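Local atomic coordinates of protein K7 (Vaccinia virus WR, PDB entry 3JRV), a protein that acts as a poxviral Bcl-2-like virulence factor, binding the host RNA helicase DDX3 and blocking IRF3 and NF-kappa-B activation in innate immunity. Residues S25-I30 against D130-D135; D61-R66 against D94-F99; I87-V92 against F99-I104; E110-K115 against Q123-I128. One frame throughout, in Å; residues are numbered along the deposited sequence.

Contact 1 (S25-I30 against D130-D135); sequences SIIDLI and DLMTDD
Met132, deposited as selenomethionine, carries nearly all of one side of this contact, with Ile26 and Ile27 facing it from the first turn of helix 26-42. Its CB lies 3.7 Å from Ile27 CG1, and Ile27 CD1 closes over the same CB at 4.0 Å, so the root of the side chain rests alongside the isoleucine and the two chains run past each other in opposite directions. One atom further, Met132 CG is still 4.1 Å from Ile27 CG1. The chain then bends at both chi2 (-43°) and chi3 (-59°), which curls SE away from Ile27 and toward Leu98 of helix 95-114. The methyl at the end, CE, comes to 3.8 Å from Ile26 CG2, where the two side chains cross at about a right angle. No hydrogen bond spans the segments; the evidence is for a buried apolar contact. Beyond it, Ile26 continues onto Ile137, Leu140 and Ile141 of helix 134-148, while Ile27 also touches a basic side chain of the bound DDX3 peptide. Met132 occupies the centre of an inverse gamma turn and Thr133 N-caps the next helix, making this a tight turn between helix 128-131 and helix 134-148, packed against the start of helix 26-42 in the all-helical Bcl-2-like fold.

Contact 2 (D61-R66 against D94-F99); sequences DDVAIR and DQESLF
The Phe99 ring and the Arg66 guanidinium flank the place where Val63 meets helix 95-114. Over one face of the Phe99 ring lies Gln95 CG, 3.4 Å above the plane and offset toward the rim, from one turn earlier on the same helix; Phe60 stacks on the ring, and Phe143 meets it with the planes at about 60°. The guanidinium of Arg66 has Asp62 O over one face, again toward the rim, and Val63 CG2 at its edge in the plane. Its NH1 is 6.5 Å from Glu96 OE2, opposite charges that are near but not in contact.

Between these groups Val63 makes the direct contact. Its CG1 stands anti to the backbone N (chi1 172°), and this methyl reaches Phe99 CB at 3.9 Å. The same CG1 lies 3.8 Å from Glu96 O, and the nearest atom of the Glu96 side chain, CG, is 4.2 Å from Val63 CG1. Phe99 thus meets Val63 through CB rather than through its ring. The neighbouring helix start is fixed by Asp94: its OD2 accepts from Ser97 N at 3.0 Å in a nearly straight bond (169°), although the donor approaches from above the carboxylate plane. The arrangement is the Asp-capped start of helix 95-114, its first turn and the residue after it, packed against helix 60-68, a helix-helix contact of the Bcl-2-like bundle.

Contact 3 (I87-V92 against F99-I104); sequences INFTKV and FATIGI
Thr101 has the most surface buried here, and its two branches divide the work between Val92 and Phe89. With chi1 at -61°, OG1 sits beside the backbone N and the methyl CG2 is left anti to it; CG2 approaches the Phe89 ring obliquely, 3.6 Å from Phe89 CE1 and 3.9 Å from Phe89 CD1. The hydroxyl branch faces Val92: Thr101 OG1 is 3.6 Å from Val92 CG2 and 4.0 Å from Val92 CG1, the two side chains sliding past each other in opposite directions. Apolar methyls thus border the OG1 atom, whose hydrogen bond goes to Ser97 O one turn back on its own helix, satisfying the hydroxyl within the buried contact. In the Bcl-2-like fold of K7 these residues lay the chain leading into helix 95-114 against that helix's own side, and Leu131 of helix 128-131 touches both Val92 and Thr101. Phe89 also packs on an aromatic side chain of the DDX3 peptide, so the ring is shared between the protein core and the bound ligand. The backbone carrying it is shaped by an Asx turn: Asn88 OD1 accepts from Thr90 N at 3.0 Å and from Thr90 OG1 at 2.6 Å, both reaching it from the same face of the amide plane.

Contact 4 (E110-K115 against Q123-I128); sequences EHWGYK and QSLGNI
Ser124 OG, hydrogen-bonded to Arg121 O, is also the polar atom that meets Trp112 across the contact, 3.5 Å from Trp112 CH2 and 4.1 Å from Trp112 CZ3. A chi1 of 76° sets OG between the backbone N and the carbonyl carbon of Ser124, on the side that faces the indole. Its approach to the ring is oblique. Leu125 adds the apolar half: its CD2 lies 3.9 Å from Trp112 CH2 and 4.2 Å from Trp112 CZ3, also obliquely, with the leucine and tryptophan side chains running past each other in opposite directions. Only the far end of the six-membered ring therefore spans the gap, which is consistent with the wide backbone separation: the closest CA atoms, of Trp112 and Ser124, are 12.1 Å apart. Arg121 makes a cation-pi interaction with the same indole, and Met80 of helix 70-80 touches Trp112, Ser124 and Leu125. On the peptide side, Gln123, Leu125 and Gly126 make backbone hydrogen bonds to the DDX3 peptide, and Leu125 packs on one of its aromatic side chains. Trp112 on the last turn of helix 95-114 thus backs a loop that forms part of the DDX3-binding site of this Bcl-2-like protein.

Overall arrangement
Helix 95-114 is common to contacts 2, 3 and 4, which use its start, middle and end. Contacts 2 and 3 share Phe99, have centres about 8 Å apart and alternate along the chain; contact 4 follows both in sequence, its centre about 13 Å from that of contact 3 and 18 Å from that of contact 2. Contact 1 joins the ends of the span that holds the other three and touches each, through Leu98, Thr101 and Ile128 among others. Phe89 of contact 3 also meets the 123-128 loop of contact 4. Residues of contacts 1, 3 and 4 reach the bound DDX3 peptide, tying its binding surface to the helical core.

Contact 1 (S25-I30 against D130-D135)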
loop_
_atom_site.group_PDB
_atom_site.type_symbol
_atom_site.label_atom_id
_atom_site.label_comp_id
_atom_site.label_asym_id
_atom_site.label_seq_id
_atom_site.Cartn_x
_atom_site.Cartn_y
_atom_site.Cartn_z
ATOM N N SER A 25 1.126 14.901 1.656
ATOM C CA SER A 25 0.714 14.039 0.542
ATOM C C SER A 25 0.919 12.556 0.823
ATOM O O SER A 25 0.547 11.724 0.017
ATOM C CB SER A 25 1.455 14.426 -0.743
ATOM O OG SER A 25 0.983 15.687 -1.179
ATOM N N ILE A 26 1.517 12.236 1.968
ATOM C CA ILE A 26 1.944 10.875 2.231
ATOM C C ILE A 26 0.761 9.911 2.370
ATOM O O ILE A 26 0.791 8.818 1.785
ATOM C CB ILE A 26 2.889 10.800 3.469
ATOM C CG1 ILE A 26 4.267 11.341 3.106
ATOM C CG2 ILE A 26 3.016 9.358 3.992
ATOM C CD1 ILE A 26 5.145 10.414 2.232
ATOM N N ILE A 27 -0.261 10.309 3.115
ATOM C CA ILE A 27 -1.457 9.444 3.256
ATOM C C ILE A 27 -2.120 9.210 1.896
ATOM O O ILE A 27 -2.499 8.071 1.562
ATOM C CB ILE A 27 -2.446 9.997 4.302
ATOM C CG1 ILE A 27 -1.797 9.863 5.678
ATOM C CG2 ILE A 27 -3.795 9.218 4.278
ATOM C CD1 ILE A 27 -2.644 10.410 6.842
ATOM N N ASP A 28 -2.270 10.282 1.121
ATOM C CA ASP A 28 -2.884 10.142 -0.206
ATOM C C ASP A 28 -2.066 9.186 -1.062
ATOM O O ASP A 28 -2.633 8.362 -1.815
ATOM C CB ASP A 28 -2.976 11.496 -0.921
ATOM C CG ASP A 28 -3.977 12.438 -0.287
ATOM O OD1 ASP A 28 -4.990 11.999 0.316
ATOM O OD2 ASP A 28 -3.700 13.655 -0.315
ATOM N N LEU A 29 -0.737 9.299 -0.996
ATOM C CA LEU A 29 0.130 8.463 -1.808
ATOM C C LEU A 29 -0.060 6.976 -1.414
ATOM O O LEU A 29 -0.181 6.092 -2.266
ATOM C CB LEU A 29 1.599 8.857 -1.510
ATOM C CG LEU A 29 2.628 7.863 -2.045
ATOM C CD1 LEU A 29 2.609 7.677 -3.566
ATOM C CD2 LEU A 29 4.097 8.212 -1.547
ATOM N N ILE A 30 -0.037 6.659 -0.125
ATOM C CA ILE A 30 -0.115 5.244 0.242
ATOM C C ILE A 30 -1.505 4.705 -0.094
ATOM O O ILE A 30 -1.614 3.582 -0.613
ATOM C CB ILE A 30 0.165 5.096 1.750
ATOM C CG1 ILE A 30 1.639 5.483 2.021
ATOM C CG2 ILE A 30 -0.156 3.661 2.215
ATOM C CD1 ILE A 30 2.653 4.607 1.286
ATOM N N ASP A 130 -4.923 5.208 11.343
ATOM C CA ASP A 130 -4.342 4.468 12.480
ATOM C C ASP A 130 -2.881 4.089 12.181
ATOM O O ASP A 130 -2.018 4.108 13.067
ATOM C CB ASP A 130 -5.143 3.192 12.811
ATOM C CG ASP A 130 -6.451 3.457 13.553
ATOM O OD1 ASP A 130 -6.650 4.573 14.087
ATOM O OD2 ASP A 130 -7.293 2.516 13.591
ATOM N N LEU A 131 -2.595 3.762 10.924
ATOM C CA LEU A 131 -1.271 3.342 10.500
ATOM C C LEU A 131 -0.367 4.556 10.367
ATOM O O LEU A 131 0.795 4.550 10.859
ATOM C CB LEU A 131 -1.358 2.629 9.142
ATOM C CG LEU A 131 -0.036 2.062 8.607
ATOM C CD1 LEU A 131 0.608 1.044 9.571
ATOM C CD2 LEU A 131 -0.218 1.425 7.242
HETATM N N MSE A 132 -0.884 5.594 9.712
HETATM C CA MSE A 132 -0.039 6.724 9.319
HETATM C C MSE A 132 -0.150 7.810 10.386
HETATM O O MSE A 132 -0.632 8.915 10.135
HETATM C CB MSE A 132 -0.450 7.259 7.932
HETATM C CG MSE A 132 -0.215 6.239 6.776
HETATM SE SE MSE A 132 1.474 5.174 6.693
HETATM C CE MSE A 132 2.726 6.645 6.618
ATOM N N THR A 133 0.352 7.501 11.580
ATOM C CA THR A 133 0.553 8.520 12.629
ATOM C C THR A 133 1.553 9.549 12.116
ATOM O O THR A 133 2.321 9.273 11.180
ATOM C CB THR A 133 1.200 7.884 13.884
ATOM O OG1 THR A 133 2.435 7.242 13.522
ATOM C CG2 THR A 133 0.294 6.824 14.477
ATOM N N ASP A 134 1.678 10.674 12.821
ATOM C CA ASP A 134 2.683 11.670 12.396
ATOM C C ASP A 134 4.102 11.084 12.385
ATOM O O ASP A 134 4.884 11.342 11.470
ATOM C CB ASP A 134 2.599 12.921 13.284
ATOM C CG ASP A 134 1.452 13.844 12.902
ATOM O OD1 ASP A 134 1.061 13.840 11.718
ATOM O OD2 ASP A 134 0.932 14.572 13.789
ATOM N N ASP A 135 4.424 10.215 13.340
ATOM C CA ASP A 135 5.770 9.640 13.339
ATOM C C ASP A 135 5.987 8.726 12.153
ATOM O O ASP A 135 7.061 8.738 11.526
ATOM C CB ASP A 135 6.077 8.906 14.656
ATOM C CG ASP A 135 7.562 8.550 14.820
ATOM O OD1 ASP A 135 8.472 9.413 14.663
ATOM O OD2 ASP A 135 7.826 7.369 15.135
#

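Contact 2 (D61-R66 against D94-F99)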
loop_
_atom_site.group_PDB
_atom_site.type_symbol
_atom_site.label_atom_id
_atom_site.label_comp_id
_atom_site.label_asym_id
_atom_site.label_seq_id
_atom_site.Cartn_x
_atom_site.Cartn_y
_atom_site.Cartn_z
ATOM N N ASP A 61 7.440 -4.870 -0.705
ATOM C CA ASP A 61 7.051 -6.288 -0.819
ATOM C C ASP A 61 8.155 -7.176 -0.184
ATOM O O ASP A 61 7.838 -8.125 0.552
ATOM C CB ASP A 61 6.836 -6.711 -2.282
ATOM C CG ASP A 61 5.576 -6.083 -2.936
ATOM O OD1 ASP A 61 4.900 -5.201 -2.354
ATOM O OD2 ASP A 61 5.252 -6.548 -4.057
ATOM N N ASP A 62 9.415 -6.909 -0.537
ATOM C CA ASP A 62 10.576 -7.641 -0.016
ATOM C C ASP A 62 10.714 -7.418 1.474
ATOM O O ASP A 62 11.135 -8.332 2.181
ATOM C CB ASP A 62 11.899 -7.197 -0.644
ATOM C CG ASP A 62 12.013 -7.549 -2.107
ATOM O OD1 ASP A 62 11.156 -8.327 -2.595
ATOM O OD2 ASP A 62 12.938 -6.989 -2.781
ATOM N N VAL A 63 10.416 -6.204 1.944
ATOM C CA VAL A 63 10.517 -5.945 3.385
ATOM C C VAL A 63 9.518 -6.802 4.134
ATOM O O VAL A 63 9.838 -7.381 5.176
ATOM C CB VAL A 63 10.260 -4.458 3.760
ATOM C CG1 VAL A 63 10.179 -4.297 5.303
ATOM C CG2 VAL A 63 11.305 -3.532 3.106
ATOM N N ALA A 64 8.312 -6.931 3.580
ATOM C CA ALA A 64 7.288 -7.769 4.213
ATOM C C ALA A 64 7.725 -9.223 4.237
ATOM O O ALA A 64 7.567 -9.914 5.261
ATOM C CB ALA A 64 5.945 -7.623 3.488
ATOM N N ILE A 65 8.302 -9.689 3.130
ATOM C CA ILE A 65 8.823 -11.065 3.098
ATOM C C ILE A 65 9.939 -11.303 4.119
ATOM O O ILE A 65 9.932 -12.315 4.865
ATOM C CB ILE A 65 9.333 -11.429 1.691
ATOM C CG1 ILE A 65 8.169 -11.517 0.717
ATOM C CG2 ILE A 65 10.175 -12.745 1.734
ATOM C CD1 ILE A 65 8.666 -11.507 -0.762
ATOM N N ARG A 66 10.892 -10.375 4.189
ATOM C CA ARG A 66 11.942 -10.469 5.216
ATOM C C ARG A 66 11.344 -10.527 6.615
ATOM O O ARG A 66 11.861 -11.267 7.473
ATOM C CB ARG A 66 12.893 -9.274 5.152
ATOM C CG ARG A 66 14.037 -9.324 4.176
ATOM C CD ARG A 66 14.882 -8.027 4.271
ATOM N NE ARG A 66 15.382 -7.654 2.953
ATOM C CZ ARG A 66 14.900 -6.684 2.178
ATOM N NH1 ARG A 66 14.008 -5.807 2.636
ATOM N NH2 ARG A 66 15.407 -6.522 0.959
ATOM N N ASP A 94 7.454 1.298 14.188
ATOM C CA ASP A 94 8.858 1.397 13.826
ATOM C C ASP A 94 8.985 1.223 12.323
ATOM O O ASP A 94 8.027 0.736 11.662
ATOM C CB ASP A 94 9.684 0.324 14.549
ATOM C CG ASP A 94 9.304 -1.109 14.110
ATOM O OD1 ASP A 94 8.369 -1.724 14.696
ATOM O OD2 ASP A 94 9.929 -1.626 13.172
ATOM N N GLN A 95 10.128 1.625 11.780
ATOM C CA GLN A 95 10.275 1.676 10.327
ATOM C C GLN A 95 10.052 0.293 9.680
ATOM O O GLN A 95 9.363 0.180 8.662
ATOM C CB GLN A 95 11.663 2.235 9.940
ATOM C CG GLN A 95 11.903 2.307 8.465
ATOM C CD GLN A 95 13.141 3.077 8.147
ATOM O OE1 GLN A 95 13.319 4.207 8.635
ATOM N NE2 GLN A 95 14.006 2.492 7.337
ATOM N N GLU A 96 10.679 -0.751 10.205
ATOM C CA GLU A 96 10.603 -2.037 9.515
ATOM C C GLU A 96 9.159 -2.551 9.538
ATOM O O GLU A 96 8.655 -3.039 8.505
ATOM C CB GLU A 96 11.514 -3.115 10.116
ATOM C CG GLU A 96 11.595 -4.378 9.225
ATOM C CD GLU A 96 12.573 -5.470 9.759
ATOM O OE1 GLU A 96 12.965 -5.386 10.952
ATOM O OE2 GLU A 96 12.923 -6.425 8.999
ATOM N N SER A 97 8.510 -2.437 10.691
ATOM C CA SER A 97 7.118 -2.874 10.834
ATOM C C SER A 97 6.206 -2.050 9.914
ATOM O O SER A 97 5.289 -2.590 9.276
ATOM C CB SER A 97 6.653 -2.763 12.297
ATOM O OG SER A 97 5.389 -3.364 12.405
ATOM N N LEU A 98 6.474 -0.747 9.815
ATOM C CA LEU A 98 5.645 0.118 8.982
ATOM C C LEU A 98 5.777 -0.339 7.515
ATOM O O LEU A 98 4.754 -0.454 6.787
ATOM C CB LEU A 98 6.096 1.579 9.161
ATOM C CG LEU A 98 5.455 2.595 8.183
ATOM C CD1 LEU A 98 3.927 2.627 8.429
ATOM C CD2 LEU A 98 6.089 3.979 8.449
ATOM N N PHE A 99 7.018 -0.482 7.045
ATOM C CA PHE A 99 7.250 -0.845 5.631
ATOM C C PHE A 99 6.708 -2.233 5.336
ATOM O O PHE A 99 6.141 -2.463 4.261
ATOM C CB PHE A 99 8.712 -0.719 5.182
ATOM C CG PHE A 99 9.286 0.674 5.278
ATOM C CD1 PHE A 99 8.488 1.770 5.587
ATOM C CD2 PHE A 99 10.637 0.871 4.991
ATOM C CE1 PHE A 99 9.060 3.092 5.667
ATOM C CE2 PHE A 99 11.230 2.179 5.073
ATOM C CZ PHE A 99 10.426 3.277 5.375
#

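Contact 3 (I87-V92 against F99-I104)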
loop_
_atom_site.group_PDB
_atom_site.type_symbol
_atom_site.label_atom_id
_atom_site.label_comp_id
_atom_site.label_asym_id
_atom_site.label_seq_id
_atom_site.Cartn_x
_atom_site.Cartn_y
_atom_site.Cartn_z
ATOM N N ILE A 87 -2.937 -7.872 11.312
ATOM C CA ILE A 87 -2.127 -6.722 11.725
ATOM C C ILE A 87 -3.015 -5.610 12.273
ATOM O O ILE A 87 -3.976 -5.164 11.622
ATOM C CB ILE A 87 -1.298 -6.154 10.541
ATOM N N ASN A 88 -2.728 -5.207 13.503
ATOM C CA ASN A 88 -3.459 -4.120 14.124
ATOM C C ASN A 88 -2.692 -2.840 13.761
ATOM O O ASN A 88 -1.555 -2.663 14.197
ATOM C CB ASN A 88 -3.461 -4.320 15.650
ATOM C CG ASN A 88 -4.312 -3.297 16.380
ATOM O OD1 ASN A 88 -4.378 -2.135 15.989
ATOM N ND2 ASN A 88 -4.934 -3.713 17.487
ATOM N N PHE A 89 -3.257 -1.993 12.901
ATOM C CA PHE A 89 -2.496 -0.820 12.480
ATOM C C PHE A 89 -2.069 0.084 13.634
ATOM O O PHE A 89 -1.034 0.766 13.510
ATOM C CB PHE A 89 -3.251 0.033 11.460
ATOM C CG PHE A 89 -3.525 -0.647 10.142
ATOM C CD1 PHE A 89 -2.770 -1.703 9.686
ATOM C CD2 PHE A 89 -4.502 -0.117 9.310
ATOM C CE1 PHE A 89 -2.951 -2.209 8.400
ATOM C CE2 PHE A 89 -4.743 -0.664 8.063
ATOM C CZ PHE A 89 -3.962 -1.701 7.609
ATOM N N THR A 90 -2.796 0.040 14.757
ATOM C CA THR A 90 -2.479 0.938 15.880
ATOM C C THR A 90 -1.249 0.475 16.648
ATOM O O THR A 90 -0.761 1.208 17.503
ATOM C CB THR A 90 -3.611 1.078 16.936
ATOM O OG1 THR A 90 -3.814 -0.191 17.586
ATOM C CG2 THR A 90 -4.918 1.583 16.310
ATOM N N LYS A 91 -0.722 -0.700 16.320
ATOM C CA LYS A 91 0.441 -1.246 17.023
ATOM C C LYS A 91 1.730 -1.178 16.202
ATOM O O LYS A 91 2.766 -1.766 16.570
ATOM C CB LYS A 91 0.156 -2.679 17.514
ATOM C CG LYS A 91 -1.166 -2.775 18.260
ATOM C CD LYS A 91 -1.082 -2.172 19.664
ATOM C CE LYS A 91 -2.383 -2.299 20.487
ATOM N NZ LYS A 91 -2.919 -3.685 20.596
ATOM N N VAL A 92 1.677 -0.435 15.097
ATOM C CA VAL A 92 2.814 -0.369 14.172
ATOM C C VAL A 92 3.583 0.923 14.439
ATOM O O VAL A 92 3.083 2.030 14.196
ATOM C CB VAL A 92 2.330 -0.391 12.680
ATOM C CG1 VAL A 92 3.519 -0.172 11.756
ATOM C CG2 VAL A 92 1.703 -1.753 12.358
ATOM N N PHE A 99 7.018 -0.482 7.045
ATOM C CA PHE A 99 7.250 -0.845 5.631
ATOM C C PHE A 99 6.708 -2.233 5.336
ATOM O O PHE A 99 6.141 -2.463 4.261
ATOM C CB PHE A 99 8.712 -0.719 5.182
ATOM C CG PHE A 99 9.286 0.674 5.278
ATOM C CD1 PHE A 99 8.488 1.770 5.587
ATOM C CD2 PHE A 99 10.637 0.871 4.991
ATOM C CE1 PHE A 99 9.060 3.092 5.667
ATOM C CE2 PHE A 99 11.230 2.179 5.073
ATOM C CZ PHE A 99 10.426 3.277 5.375
ATOM N N ALA A 100 6.877 -3.170 6.275
ATOM C CA ALA A 100 6.291 -4.519 6.111
ATOM C C ALA A 100 4.783 -4.431 6.000
ATOM O O ALA A 100 4.171 -5.178 5.227
ATOM C CB ALA A 100 6.664 -5.388 7.291
ATOM N N THR A 101 4.163 -3.540 6.764
ATOM C CA THR A 101 2.692 -3.466 6.802
ATOM C C THR A 101 2.201 -2.887 5.469
ATOM O O THR A 101 1.220 -3.368 4.900
ATOM C CB THR A 101 2.193 -2.587 7.972
ATOM O OG1 THR A 101 2.628 -3.175 9.200
ATOM C CG2 THR A 101 0.641 -2.460 8.038
ATOM N N ILE A 102 2.861 -1.841 4.969
ATOM C CA ILE A 102 2.517 -1.347 3.629
ATOM C C ILE A 102 2.695 -2.449 2.576
ATOM O O ILE A 102 1.839 -2.597 1.675
ATOM C CB ILE A 102 3.369 -0.073 3.287
ATOM C CG1 ILE A 102 2.986 1.030 4.277
ATOM C CG2 ILE A 102 3.148 0.339 1.818
ATOM C CD1 ILE A 102 3.982 2.196 4.261
ATOM N N GLY A 103 3.816 -3.174 2.640
ATOM C CA GLY A 103 4.075 -4.323 1.762
ATOM C C GLY A 103 2.942 -5.339 1.832
ATOM O O GLY A 103 2.539 -5.879 0.772
ATOM N N ILE A 104 2.484 -5.662 3.046
ATOM C CA ILE A 104 1.405 -6.650 3.239
ATOM C C ILE A 104 0.114 -6.155 2.634
ATOM O O ILE A 104 -0.588 -6.925 1.971
ATOM C CB ILE A 104 1.215 -7.035 4.776
ATOM C CG1 ILE A 104 2.383 -7.912 5.181
ATOM C CG2 ILE A 104 -0.160 -7.707 4.981
ATOM C CD1 ILE A 104 2.162 -9.368 4.795
#

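Contact 4 (E110-K115 against Q123-I128)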
loop_
_atom_site.group_PDB
_atom_site.type_symbol
_atom_site.label_atom_id
_atom_site.label_comp_id
_atom_site.label_asym_id
_atom_site.label_seq_id
_atom_site.Cartn_x
_atom_site.Cartn_y
_atom_site.Cartn_z
ATOM N N GLU A 110 -3.148 -6.815 -4.343
ATOM C CA GLU A 110 -2.680 -7.500 -5.556
ATOM C C GLU A 110 -3.300 -8.904 -5.633
ATOM O O GLU A 110 -3.796 -9.320 -6.694
ATOM C CB GLU A 110 -1.164 -7.655 -5.508
ATOM C CG GLU A 110 -0.648 -8.506 -6.628
ATOM C CD GLU A 110 0.847 -8.571 -6.639
ATOM O OE1 GLU A 110 1.404 -9.301 -5.798
ATOM O OE2 GLU A 110 1.451 -7.895 -7.497
ATOM N N HIS A 111 -3.306 -9.605 -4.497
ATOM C CA HIS A 111 -3.806 -10.983 -4.467
ATOM C C HIS A 111 -5.289 -10.966 -4.869
ATOM O O HIS A 111 -5.744 -11.814 -5.668
ATOM C CB HIS A 111 -3.628 -11.591 -3.059
ATOM C CG HIS A 111 -4.202 -12.969 -2.938
ATOM N ND1 HIS A 111 -3.591 -14.061 -3.515
ATOM C CD2 HIS A 111 -5.356 -13.424 -2.396
ATOM C CE1 HIS A 111 -4.344 -15.134 -3.338
ATOM N NE2 HIS A 111 -5.422 -14.778 -2.660
ATOM N N TRP A 112 -6.042 -10.028 -4.290
ATOM C CA TRP A 112 -7.455 -9.860 -4.631
ATOM C C TRP A 112 -7.557 -9.679 -6.155
ATOM O O TRP A 112 -8.361 -10.342 -6.824
ATOM C CB TRP A 112 -8.087 -8.685 -3.880
ATOM C CG TRP A 112 -8.345 -8.982 -2.476
ATOM C CD1 TRP A 112 -8.592 -10.232 -1.944
ATOM C CD2 TRP A 112 -8.522 -8.049 -1.395
ATOM N NE1 TRP A 112 -8.893 -10.123 -0.610
ATOM C CE2 TRP A 112 -8.821 -8.805 -0.236
ATOM C CE3 TRP A 112 -8.442 -6.660 -1.293
ATOM C CZ2 TRP A 112 -9.025 -8.214 1.014
ATOM C CZ3 TRP A 112 -8.638 -6.063 -0.039
ATOM C CH2 TRP A 112 -8.943 -6.850 1.088
ATOM N N GLY A 113 -6.710 -8.838 -6.747
ATOM C CA GLY A 113 -6.812 -8.640 -8.197
ATOM C C GLY A 113 -6.561 -9.933 -8.979
ATOM O O GLY A 113 -7.216 -10.187 -10.017
ATOM N N TYR A 114 -5.599 -10.747 -8.528
ATOM C CA TYR A 114 -5.332 -12.031 -9.187
ATOM C C TYR A 114 -6.575 -12.912 -9.134
ATOM O O TYR A 114 -6.740 -13.749 -10.018
ATOM C CB TYR A 114 -4.161 -12.800 -8.546
ATOM C CG TYR A 114 -2.790 -12.432 -9.098
ATOM C CD1 TYR A 114 -2.256 -11.151 -8.948
ATOM C CD2 TYR A 114 -2.052 -13.358 -9.842
ATOM C CE1 TYR A 114 -0.973 -10.857 -9.408
ATOM C CE2 TYR A 114 -0.814 -13.035 -10.400
ATOM C CZ TYR A 114 -0.279 -11.775 -10.181
ATOM O OH TYR A 114 1.011 -11.508 -10.638
ATOM N N LYS A 115 -7.387 -12.764 -8.079
ATOM C CA LYS A 115 -8.593 -13.585 -7.853
ATOM C C LYS A 115 -9.867 -12.926 -8.391
ATOM O O LYS A 115 -10.987 -13.348 -8.048
ATOM C CB LYS A 115 -8.779 -13.850 -6.346
ATOM C CG LYS A 115 -7.687 -14.708 -5.733
ATOM C CD LYS A 115 -7.413 -16.002 -6.497
ATOM C CE LYS A 115 -6.223 -16.726 -5.895
ATOM N NZ LYS A 115 -6.356 -18.211 -6.023
ATOM N N GLN A 123 -12.747 -0.432 1.402
ATOM C CA GLN A 123 -12.968 0.017 2.790
ATOM C C GLN A 123 -12.883 -1.116 3.790
ATOM O O GLN A 123 -13.659 -1.141 4.753
ATOM C CB GLN A 123 -14.283 0.809 2.931
ATOM C CG GLN A 123 -14.301 2.076 2.062
ATOM C CD GLN A 123 -15.633 2.810 2.136
ATOM O OE1 GLN A 123 -16.674 2.185 2.358
ATOM N NE2 GLN A 123 -15.624 4.113 1.868
ATOM N N SER A 124 -12.015 -2.092 3.529
ATOM C CA SER A 124 -11.949 -3.258 4.396
ATOM C C SER A 124 -10.652 -3.497 5.152
ATOM O O SER A 124 -10.618 -4.362 6.029
ATOM C CB SER A 124 -12.368 -4.516 3.632
ATOM O OG SER A 124 -11.327 -4.923 2.788
ATOM N N LEU A 125 -9.583 -2.737 4.854
ATOM C CA LEU A 125 -8.245 -3.118 5.369
ATOM C C LEU A 125 -8.013 -2.638 6.798
ATOM O O LEU A 125 -7.158 -3.184 7.491
ATOM C CB LEU A 125 -7.125 -2.536 4.513
ATOM C CG LEU A 125 -6.873 -3.187 3.143
ATOM C CD1 LEU A 125 -5.775 -2.410 2.420
ATOM C CD2 LEU A 125 -6.475 -4.662 3.256
ATOM N N GLY A 126 -8.816 -1.674 7.238
ATOM C CA GLY A 126 -8.562 -0.932 8.481
ATOM C C GLY A 126 -8.281 0.529 8.175
ATOM O O GLY A 126 -8.349 0.951 7.021
ATOM N N ASN A 127 -8.002 1.312 9.212
ATOM C CA ASN A 127 -7.947 2.779 9.090
ATOM C C ASN A 127 -6.546 3.216 8.736
ATOM O O ASN A 127 -5.595 2.930 9.489
ATOM C CB ASN A 127 -8.340 3.439 10.414
ATOM C CG ASN A 127 -9.747 3.102 10.879
ATOM O OD1 ASN A 127 -9.982 2.952 12.088
ATOM N ND2 ASN A 127 -10.697 3.069 9.970
ATOM N N ILE A 128 -6.387 3.827 7.559
ATOM C CA ILE A 128 -5.080 4.346 7.186
ATOM C C ILE A 128 -4.586 5.348 8.214
ATOM O O ILE A 128 -3.377 5.459 8.430
ATOM C CB ILE A 128 -5.046 4.900 5.772
ATOM C CG1 ILE A 128 -3.602 4.912 5.244
ATOM C CG2 ILE A 128 -5.730 6.262 5.682
ATOM C CD1 ILE A 128 -3.561 5.247 3.765
#